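Local coordinates for predicted ATPase involved in replication control, Cdc46/Mcm family (PDB 3F8T), which is a homolog of the MCM replicative helicases and probably binds ATP and single-stranded DNA, at residues V124-V128 / L155-V161; L229-V233 / Y402-I407; D300-V306 / R339-A345. The protein carries 2 engineered substitutions. All coordinates share one frame. Numbering follows the deposited sequence.

How the contacts relate
All three contacts have their centres about 10 to 11 Å from the centre of the molecule. Contact 1 is partly buried in the OB-fold region, whereas contacts 2 and 3 are buried in the ATPase part. Contact 3 joins two neighbouring inner strands of the parallel sheet through a ladder of backbone hydrogen bonds, with a salt bridge in the loops that lead into them; contact 2 packs a loop on a helix by apolar contacts. These two touch, Cys232 SG lying 3.8 Å from Ile303 CD1, and Leu229 ends the helix 219-229 that covers one face of that sheet. Contact 1 mixes two backbone hydrogen bonds with apolar packing. It comes within about 4 Å of contact 3 (nearest atoms) without touching, and Arg265 reaches both Gly158 and Asp300.

Contact 1: V124-V128 / L155-V161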
loop_
_atom_site.group_PDB
_atom_site.type_symbol
_atom_site.label_atom_id
_atom_site.label_comp_id
_atom_site.label_asym_id
_atom_site.label_seq_id
_atom_site.Cartn_x
_atom_site.Cartn_y
_atom_site.Cartn_z
ATOM N N VAL A 124 9.004 1.255 -1.164
ATOM C CA VAL A 124 8.123 2.335 -1.644
ATOM C C VAL A 124 8.961 3.518 -2.082
ATOM O O VAL A 124 9.873 3.928 -1.365
ATOM C CB VAL A 124 7.081 2.774 -0.554
ATOM C CG1 VAL A 124 6.229 3.975 -1.025
ATOM C CG2 VAL A 124 6.155 1.599 -0.190
ATOM N N VAL A 125 8.663 4.035 -3.277
ATOM C CA VAL A 125 9.379 5.176 -3.823
ATOM C C VAL A 125 8.965 6.436 -3.068
ATOM O O VAL A 125 7.788 6.820 -3.046
ATOM C CB VAL A 125 9.138 5.345 -5.363
ATOM C CG1 VAL A 125 9.943 6.515 -5.910
ATOM C CG2 VAL A 125 9.475 4.051 -6.121
ATOM N N ARG A 126 9.943 7.074 -2.438
ATOM C CA ARG A 126 9.692 8.297 -1.678
ATOM C C ARG A 126 9.767 9.533 -2.558
ATOM O O ARG A 126 9.063 10.523 -2.317
ATOM C CB ARG A 126 10.733 8.432 -0.572
ATOM C CG ARG A 126 10.638 7.352 0.487
ATOM C CD ARG A 126 9.570 7.688 1.514
ATOM N NE ARG A 126 10.123 8.538 2.556
ATOM C CZ ARG A 126 10.326 8.162 3.813
ATOM N NH1 ARG A 126 10.002 6.943 4.227
ATOM N NH2 ARG A 126 10.849 9.023 4.662
ATOM N N GLU A 127 10.627 9.474 -3.576
ATOM C CA GLU A 127 10.966 10.662 -4.337
ATOM C C GLU A 127 11.582 10.287 -5.683
ATOM O O GLU A 127 12.217 9.236 -5.821
ATOM C CB GLU A 127 11.938 11.533 -3.522
ATOM C CG GLU A 127 12.319 12.846 -4.184
ATOM C CD GLU A 127 13.339 13.628 -3.388
ATOM O OE1 GLU A 127 13.274 13.614 -2.129
ATOM O OE2 GLU A 127 14.209 14.265 -4.035
ATOM N N VAL A 128 11.357 11.133 -6.681
ATOM C CA VAL A 128 12.025 10.985 -7.968
ATOM C C VAL A 128 12.540 12.344 -8.396
ATOM O O VAL A 128 12.006 13.374 -7.975
ATOM C CB VAL A 128 11.121 10.374 -9.063
ATOM C CG1 VAL A 128 10.608 8.998 -8.658
ATOM C CG2 VAL A 128 9.946 11.317 -9.465
ATOM N N LEU A 155 9.451 4.846 -12.868
ATOM C CA LEU A 155 8.674 4.571 -11.669
ATOM C C LEU A 155 8.224 5.934 -11.141
ATOM O O LEU A 155 8.562 6.977 -11.740
ATOM C CB LEU A 155 9.482 3.749 -10.636
ATOM C CG LEU A 155 10.955 4.042 -10.367
ATOM C CD1 LEU A 155 11.174 5.451 -9.789
ATOM C CD2 LEU A 155 11.558 2.996 -9.452
ATOM N N GLY A 156 7.466 5.950 -10.049
ATOM C CA GLY A 156 6.984 7.221 -9.503
ATOM C C GLY A 156 6.763 7.165 -8.001
ATOM O O GLY A 156 6.676 6.085 -7.437
ATOM N N PRO A 157 6.649 8.335 -7.350
ATOM C CA PRO A 157 6.516 8.383 -5.885
ATOM C C PRO A 157 5.283 7.606 -5.421
ATOM O O PRO A 157 4.208 7.741 -6.015
ATOM C CB PRO A 157 6.341 9.878 -5.601
ATOM C CG PRO A 157 6.986 10.581 -6.820
ATOM C CD PRO A 157 6.599 9.680 -7.963
ATOM N N GLY A 158 5.442 6.781 -4.388
ATOM C CA GLY A 158 4.318 6.019 -3.825
ATOM C C GLY A 158 4.220 4.607 -4.366
ATOM O O GLY A 158 3.580 3.741 -3.759
ATOM N N LEU A 159 4.847 4.375 -5.520
ATOM C CA LEU A 159 4.864 3.050 -6.138
ATOM C C LEU A 159 5.669 2.088 -5.277
ATOM O O LEU A 159 6.695 2.471 -4.728
ATOM C CB LEU A 159 5.488 3.122 -7.544
ATOM C CG LEU A 159 5.141 2.031 -8.553
ATOM C CD1 LEU A 159 3.637 2.045 -8.861
ATOM C CD2 LEU A 159 5.966 2.254 -9.832
ATOM N N ARG A 160 5.185 0.856 -5.140
ATOM C CA ARG A 160 5.995 -0.207 -4.569
ATOM C C ARG A 160 6.704 -0.979 -5.685
ATOM O O ARG A 160 6.078 -1.446 -6.632
ATOM C CB ARG A 160 5.148 -1.154 -3.730
ATOM C CG ARG A 160 5.961 -2.112 -2.910
ATOM C CD ARG A 160 5.125 -2.690 -1.768
ATOM N NE ARG A 160 5.821 -3.819 -1.165
ATOM C CZ ARG A 160 5.710 -5.072 -1.587
ATOM N NH1 ARG A 160 6.402 -6.035 -0.976
ATOM N NH2 ARG A 160 4.902 -5.374 -2.603
ATOM N N VAL A 161 8.017 -1.124 -5.549
ATOM C CA VAL A 161 8.838 -1.660 -6.627
ATOM C C VAL A 161 9.876 -2.665 -6.130
ATOM O O VAL A 161 10.304 -2.609 -4.975
ATOM C CB VAL A 161 9.547 -0.503 -7.404
ATOM C CG1 VAL A 161 8.516 0.431 -8.024
ATOM C CG2 VAL A 161 10.490 0.288 -6.479
#
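Val125 is the side chain on which this contact turns. Its CA-to-CB bond points toward residues 155-161, and in the t rotamer CG2 meets three side chains: Leu155 CD2 at 4.1 Å, Leu159 CB at 4.3 Å and Val161 CG2 at 3.9 Å. Leu155 starts out sideways, but its p,p conformation brings its end in, so that CD1 also lies 3.8 Å from Val128 CG1. Val128, in the m rotamer, places its other methyl, CG2, 4.0 Å from Pro157 CD. Pro157 itself also packs on Leu291 and Ala293 of strand 289-293. The backbones pair as well: Val125 N donates to Leu159 O (2.9 Å) and Val125 O accepts from Gly158 N (2.7 Å). Both bonds use the last two residues of a type II turn from Gly156 to Leu159, closed by Leu159 N to Gly156 O at 3.2 Å, with Pro157 and Gly158 at its corners; the phi of 96° at Gly158 would jam a CB against the preceding carbonyl. Val124 and Arg160 then form an antiparallel non-hydrogen-bonded pair with side chains on the same face. Arg160 stretches out through three t angles to a salt bridge with Glu122. Arg126 and Glu127 make a classic beta bulge opposite Ile138. A bulged strand paired with an antiparallel neighbour entered through a tight turn is consistent with the strongly curved sheet of an OB fold.

Contact 2: L229-V233 / Y402-I407; sequences LFSCV and YLLYAI
The 229-233 segment leaves the end of helix 219-229 through a type I turn from Leu229 to Cys232 (Cys232 N to Leu229 O, 3.3 Å), followed by an inverse gamma turn centred on Cys232 and an extended Val233. It faces residues 402-407, one and a half turns of regular alpha-helix with bonds from Ala406 N to Tyr402 O (2.8 Å) and Ile407 N to Leu403 O (2.9 Å). The closest CA atoms, of Val233 and Ile407, are 6.6 Å apart. Tyr402 (chi1 t) sets CD2 3.8 Å from Phe230 CZ, at the edges of both rings; its OH bonds to Met465 O. Leu403, t,p, projects CD1 over the face of the Phe230 ring in a CH-pi contact, 3.5 Å from the centroid and 3° off the normal, while CD2 sits 3.9 Å from Leu229 CB. The contact thus joins the lid helix to the P-loop ATPase part of an AAA+ protein. Ala406 points toward the loop, with CB 3.6 Å from Phe230 CE2 (Phe230 chi1 m). Ile407, m,t, brings CG2 to 3.1 Å from Cys232 O and 3.8 Å from Val233 CG1, and CD1 to 3.9 Å from Cys232 CB.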
loop_
_atom_site.group_PDB
_atom_site.type_symbol
_atom_site.label_atom_id
_atom_site.label_comp_id
_atom_site.label_asym_id
_atom_site.label_seq_id
_atom_site.Cartn_x
_atom_site.Cartn_y
_atom_site.Cartn_z
ATOM N N LEU A 229 -9.764 -2.048 7.981
ATOM C CA LEU A 229 -8.539 -2.752 7.556
ATOM C C LEU A 229 -8.801 -3.655 6.357
ATOM O O LEU A 229 -8.040 -3.656 5.394
ATOM C CB LEU A 229 -7.939 -3.579 8.700
ATOM C CG LEU A 229 -7.215 -2.737 9.771
ATOM C CD1 LEU A 229 -6.994 -3.601 11.026
ATOM C CD2 LEU A 229 -5.901 -2.175 9.261
ATOM N N PHE A 230 -9.921 -4.361 6.401
ATOM C CA PHE A 230 -10.320 -5.278 5.330
ATOM C C PHE A 230 -10.915 -4.582 4.095
ATOM O O PHE A 230 -11.361 -5.247 3.144
ATOM C CB PHE A 230 -11.244 -6.354 5.894
ATOM C CG PHE A 230 -10.492 -7.446 6.626
ATOM C CD1 PHE A 230 -10.169 -7.309 7.977
ATOM C CD2 PHE A 230 -10.072 -8.588 5.945
ATOM C CE1 PHE A 230 -9.452 -8.303 8.639
ATOM C CE2 PHE A 230 -9.364 -9.593 6.604
ATOM C CZ PHE A 230 -9.059 -9.449 7.954
ATOM N N SER A 231 -10.903 -3.251 4.103
ATOM C CA SER A 231 -11.334 -2.487 2.926
ATOM C C SER A 231 -10.144 -1.918 2.152
ATOM O O SER A 231 -10.329 -1.199 1.166
ATOM C CB SER A 231 -12.268 -1.355 3.339
ATOM O OG SER A 231 -11.523 -0.263 3.832
ATOM N N CYS A 232 -8.933 -2.204 2.613
ATOM C CA CYS A 232 -7.720 -1.668 2.003
ATOM C C CYS A 232 -7.402 -2.301 0.640
ATOM O O CYS A 232 -6.557 -3.181 0.538
ATOM C CB CYS A 232 -6.534 -1.839 2.955
ATOM S SG CYS A 232 -6.548 -0.676 4.319
ATOM N N VAL A 233 -8.093 -1.864 -0.401
ATOM C CA VAL A 233 -7.863 -2.425 -1.744
ATOM C C VAL A 233 -7.760 -1.295 -2.762
ATOM O O VAL A 233 -8.182 -0.177 -2.483
ATOM C CB VAL A 233 -8.953 -3.464 -2.163
ATOM C CG1 VAL A 233 -9.121 -4.588 -1.119
ATOM C CG2 VAL A 233 -10.261 -2.803 -2.400
ATOM N N TYR A 402 -2.863 -12.761 7.828
ATOM C CA TYR A 402 -4.207 -13.124 7.366
ATOM C C TYR A 402 -4.835 -11.973 6.587
ATOM O O TYR A 402 -5.430 -12.194 5.544
ATOM C CB TYR A 402 -5.098 -13.441 8.563
ATOM C CG TYR A 402 -6.526 -13.856 8.268
ATOM C CD1 TYR A 402 -6.834 -15.180 8.003
ATOM C CD2 TYR A 402 -7.576 -12.938 8.339
ATOM C CE1 TYR A 402 -8.131 -15.584 7.764
ATOM C CE2 TYR A 402 -8.890 -13.325 8.111
ATOM C CZ TYR A 402 -9.165 -14.654 7.824
ATOM O OH TYR A 402 -10.457 -15.070 7.623
ATOM N N LEU A 403 -4.707 -10.753 7.112
ATOM C CA LEU A 403 -5.260 -9.573 6.434
ATOM C C LEU A 403 -4.634 -9.401 5.061
ATOM O O LEU A 403 -5.333 -9.249 4.057
ATOM C CB LEU A 403 -5.023 -8.314 7.265
ATOM C CG LEU A 403 -5.381 -6.949 6.656
ATOM C CD1 LEU A 403 -6.870 -6.846 6.288
ATOM C CD2 LEU A 403 -4.999 -5.858 7.653
ATOM N N LEU A 404 -3.310 -9.440 5.021
ATOM C CA LEU A 404 -2.566 -9.306 3.769
ATOM C C LEU A 404 -3.030 -10.330 2.744
ATOM O O LEU A 404 -3.198 -10.021 1.535
ATOM C CB LEU A 404 -1.067 -9.491 4.039
ATOM C CG LEU A 404 -0.312 -8.303 4.642
ATOM C CD1 LEU A 404 1.106 -8.723 4.993
ATOM C CD2 LEU A 404 -0.278 -7.125 3.673
ATOM N N TYR A 405 -3.177 -11.557 3.225
ATOM C CA TYR A 405 -3.650 -12.661 2.412
ATOM C C TYR A 405 -5.066 -12.378 1.879
ATOM O O TYR A 405 -5.328 -12.447 0.655
ATOM C CB TYR A 405 -3.608 -13.947 3.237
ATOM C CG TYR A 405 -3.998 -15.181 2.465
ATOM C CD1 TYR A 405 -3.124 -15.759 1.544
ATOM C CD2 TYR A 405 -5.239 -15.774 2.659
ATOM C CE1 TYR A 405 -3.498 -16.900 0.829
ATOM C CE2 TYR A 405 -5.615 -16.903 1.957
ATOM C CZ TYR A 405 -4.742 -17.457 1.057
ATOM O OH TYR A 405 -5.126 -18.570 0.364
ATOM N N ALA A 406 -5.969 -12.031 2.790
ATOM C CA ALA A 406 -7.377 -11.794 2.449
ATOM C C ALA A 406 -7.545 -10.701 1.383
ATOM O O ALA A 406 -8.342 -10.856 0.450
ATOM C CB ALA A 406 -8.175 -11.429 3.729
ATOM N N ILE A 407 -6.792 -9.607 1.530
ATOM C CA ILE A 407 -6.855 -8.459 0.598
ATOM C C ILE A 407 -6.427 -8.866 -0.803
ATOM O O ILE A 407 -7.067 -8.486 -1.795
ATOM C CB ILE A 407 -5.950 -7.262 1.056
ATOM C CG1 ILE A 407 -6.481 -6.615 2.336
ATOM C CG2 ILE A 407 -5.827 -6.158 -0.082
ATOM C CD1 ILE A 407 -5.463 -5.609 2.953
#

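Contact 3: D300-V306 / R339-A345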
loop_
_atom_site.group_PDB
_atom_site.type_symbol
_atom_site.label_atom_id
_atom_site.label_comp_id
_atom_site.label_asym_id
_atom_site.label_seq_id
_atom_site.Cartn_x
_atom_site.Cartn_y
_atom_site.Cartn_z
ATOM N N ASP A 300 -0.632 4.856 0.112
ATOM C CA ASP A 300 -1.326 4.166 -0.977
ATOM C C ASP A 300 -1.458 2.667 -0.697
ATOM O O ASP A 300 -0.470 1.973 -0.440
ATOM C CB ASP A 300 -0.592 4.406 -2.315
ATOM C CG ASP A 300 -1.287 3.743 -3.511
ATOM O OD1 ASP A 300 -2.458 4.045 -3.769
ATOM O OD2 ASP A 300 -0.636 2.948 -4.230
ATOM N N GLY A 301 -2.696 2.180 -0.739
ATOM C CA GLY A 301 -2.995 0.776 -0.505
ATOM C C GLY A 301 -3.112 0.377 0.962
ATOM O O GLY A 301 -3.256 -0.804 1.283
ATOM N N GLY A 302 -3.025 1.350 1.854
ATOM C CA GLY A 302 -3.093 1.049 3.283
ATOM C C GLY A 302 -3.879 2.093 4.052
ATOM O O GLY A 302 -4.832 2.699 3.520
ATOM N N ILE A 303 -3.486 2.293 5.309
ATOM C CA ILE A 303 -4.215 3.194 6.198
ATOM C C ILE A 303 -3.475 4.515 6.298
ATOM O O ILE A 303 -2.284 4.539 6.584
ATOM C CB ILE A 303 -4.358 2.596 7.625
ATOM C CG1 ILE A 303 -5.137 1.261 7.597
ATOM C CG2 ILE A 303 -4.956 3.632 8.604
ATOM C CD1 ILE A 303 -6.659 1.422 7.477
ATOM N N LEU A 304 -4.189 5.609 6.074
ATOM C CA LEU A 304 -3.662 6.919 6.437
ATOM C C LEU A 304 -4.274 7.348 7.777
ATOM O O LEU A 304 -5.461 7.695 7.852
ATOM C CB LEU A 304 -3.920 7.959 5.343
ATOM C CG LEU A 304 -3.482 9.387 5.715
ATOM C CD1 LEU A 304 -1.973 9.527 5.690
ATOM C CD2 LEU A 304 -4.157 10.389 4.782
ATOM N N ALA A 305 -3.456 7.321 8.829
ATOM C CA ALA A 305 -3.938 7.715 10.155
ATOM C C ALA A 305 -3.743 9.214 10.332
ATOM O O ALA A 305 -2.605 9.703 10.362
ATOM C CB ALA A 305 -3.217 6.927 11.255
ATOM N N VAL A 306 -4.852 9.939 10.423
ATOM C CA VAL A 306 -4.818 11.405 10.452
ATOM C C VAL A 306 -5.279 11.856 11.827
ATOM O O VAL A 306 -6.476 11.958 12.078
ATOM C CB VAL A 306 -5.710 12.039 9.360
ATOM C CG1 VAL A 306 -5.599 13.568 9.413
ATOM C CG2 VAL A 306 -5.287 11.552 7.970
ATOM N N ARG A 339 -4.451 5.720 -2.643
ATOM C CA ARG A 339 -5.616 4.868 -2.441
ATOM C C ARG A 339 -5.575 4.374 -1.018
ATOM O O ARG A 339 -5.359 3.186 -0.761
ATOM C CB ARG A 339 -5.620 3.702 -3.449
ATOM C CG ARG A 339 -5.787 4.198 -4.897
ATOM C CD ARG A 339 -5.313 3.157 -5.948
ATOM N NE ARG A 339 -3.883 2.858 -5.840
ATOM C CZ ARG A 339 -3.222 2.038 -6.660
ATOM N NH1 ARG A 339 -3.854 1.442 -7.680
ATOM N NH2 ARG A 339 -1.925 1.819 -6.478
ATOM N N CYS A 340 -5.768 5.316 -0.094
ATOM C CA CYS A 340 -5.656 5.031 1.340
ATOM C C CYS A 340 -7.027 5.015 2.014
ATOM O O CYS A 340 -7.959 5.671 1.560
ATOM C CB CYS A 340 -4.735 6.062 2.007
ATOM S SG CYS A 340 -5.137 7.786 1.683
ATOM N N ALA A 341 -7.154 4.235 3.078
ATOM C CA ALA A 341 -8.356 4.260 3.904
ATOM C C ALA A 341 -8.030 5.250 5.020
ATOM O O ALA A 341 -7.043 5.072 5.731
ATOM C CB ALA A 341 -8.638 2.849 4.458
ATOM N N VAL A 342 -8.831 6.302 5.149
ATOM C CA VAL A 342 -8.525 7.367 6.095
ATOM C C VAL A 342 -9.109 7.037 7.479
ATOM O O VAL A 342 -10.331 6.912 7.640
ATOM C CB VAL A 342 -9.027 8.729 5.605
ATOM C CG1 VAL A 342 -8.859 9.803 6.704
ATOM C CG2 VAL A 342 -8.277 9.139 4.312
ATOM N N LEU A 343 -8.206 6.886 8.436
ATOM C CA LEU A 343 -8.557 6.716 9.850
ATOM C C LEU A 343 -8.174 7.991 10.575
ATOM O O LEU A 343 -7.021 8.202 10.912
ATOM C CB LEU A 343 -7.844 5.514 10.466
ATOM C CG LEU A 343 -8.060 5.364 12.000
ATOM C CD1 LEU A 343 -9.539 5.263 12.358
ATOM C CD2 LEU A 343 -7.322 4.171 12.478
ATOM N N ALA A 344 -9.161 8.840 10.797
ATOM C CA ALA A 344 -8.931 10.145 11.391
ATOM C C ALA A 344 -9.380 10.135 12.850
ATOM O O ALA A 344 -10.160 9.272 13.258
ATOM C CB ALA A 344 -9.675 11.180 10.633
ATOM N N ALA A 345 -8.839 11.071 13.629
ATOM C CA ALA A 345 -9.261 11.281 15.013
ATOM C C ALA A 345 -9.487 12.764 15.280
ATOM O O ALA A 345 -8.709 13.622 14.834
ATOM C CB ALA A 345 -8.242 10.702 15.960
HETATM O O HOH W 1 -6.385 1.294 1.232
#
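Strands 303-306 and 341-345 run parallel, their axes 4.5 Å apart at closest approach and inclined by 18°, with Ile303, Leu304, Ala305 and Val306 in register with Ala341, Val342, Leu343 and Ala344. The ladder starts with a hydrogen bond from Ala341 N to Gly302 O; in the loops before it Gly301 N donates to Arg339 O, both at 2.8 Å, and a water donates to Gly302 O and Arg339 O. Leu304 and Val306 carry the ladder on: Leu304 N bonds to Ala341 O (2.9 Å), Leu343 N to Leu304 O (2.9 Å), Val306 N to Leu343 O (2.8 Å) and Ala345 N to Val306 O (3.0 Å). Ile303 and Ala305 direct their backbone bonds to Arg265 and strand 266-270 instead.

On one face, Ile303 packs through CD1 on Ala341 CB and through CG2 on Leu343 CB (both 3.9 Å), under helices 219-229 and 248-261. On the other, Leu304 CB meets Cys340 SG (3.9 Å) and Val306 CG2 meets Val342 CG1 (4.2 Å), against helix 314-326. Their place in the parallel sheet is consistent with the Walker B and sensor 1 strands of AAA+ ATPases.

Asp300 and Arg339 form a two-pronged salt bridge, NE to OD1 and NH2 to OD2, both 2.8 Å; OD1 also accepts from Arg339 N at 2.8 Å. Backbone hydrogen bonds run the length of the pair; charge is added only at its start, while the strands present apolar faces to the helices.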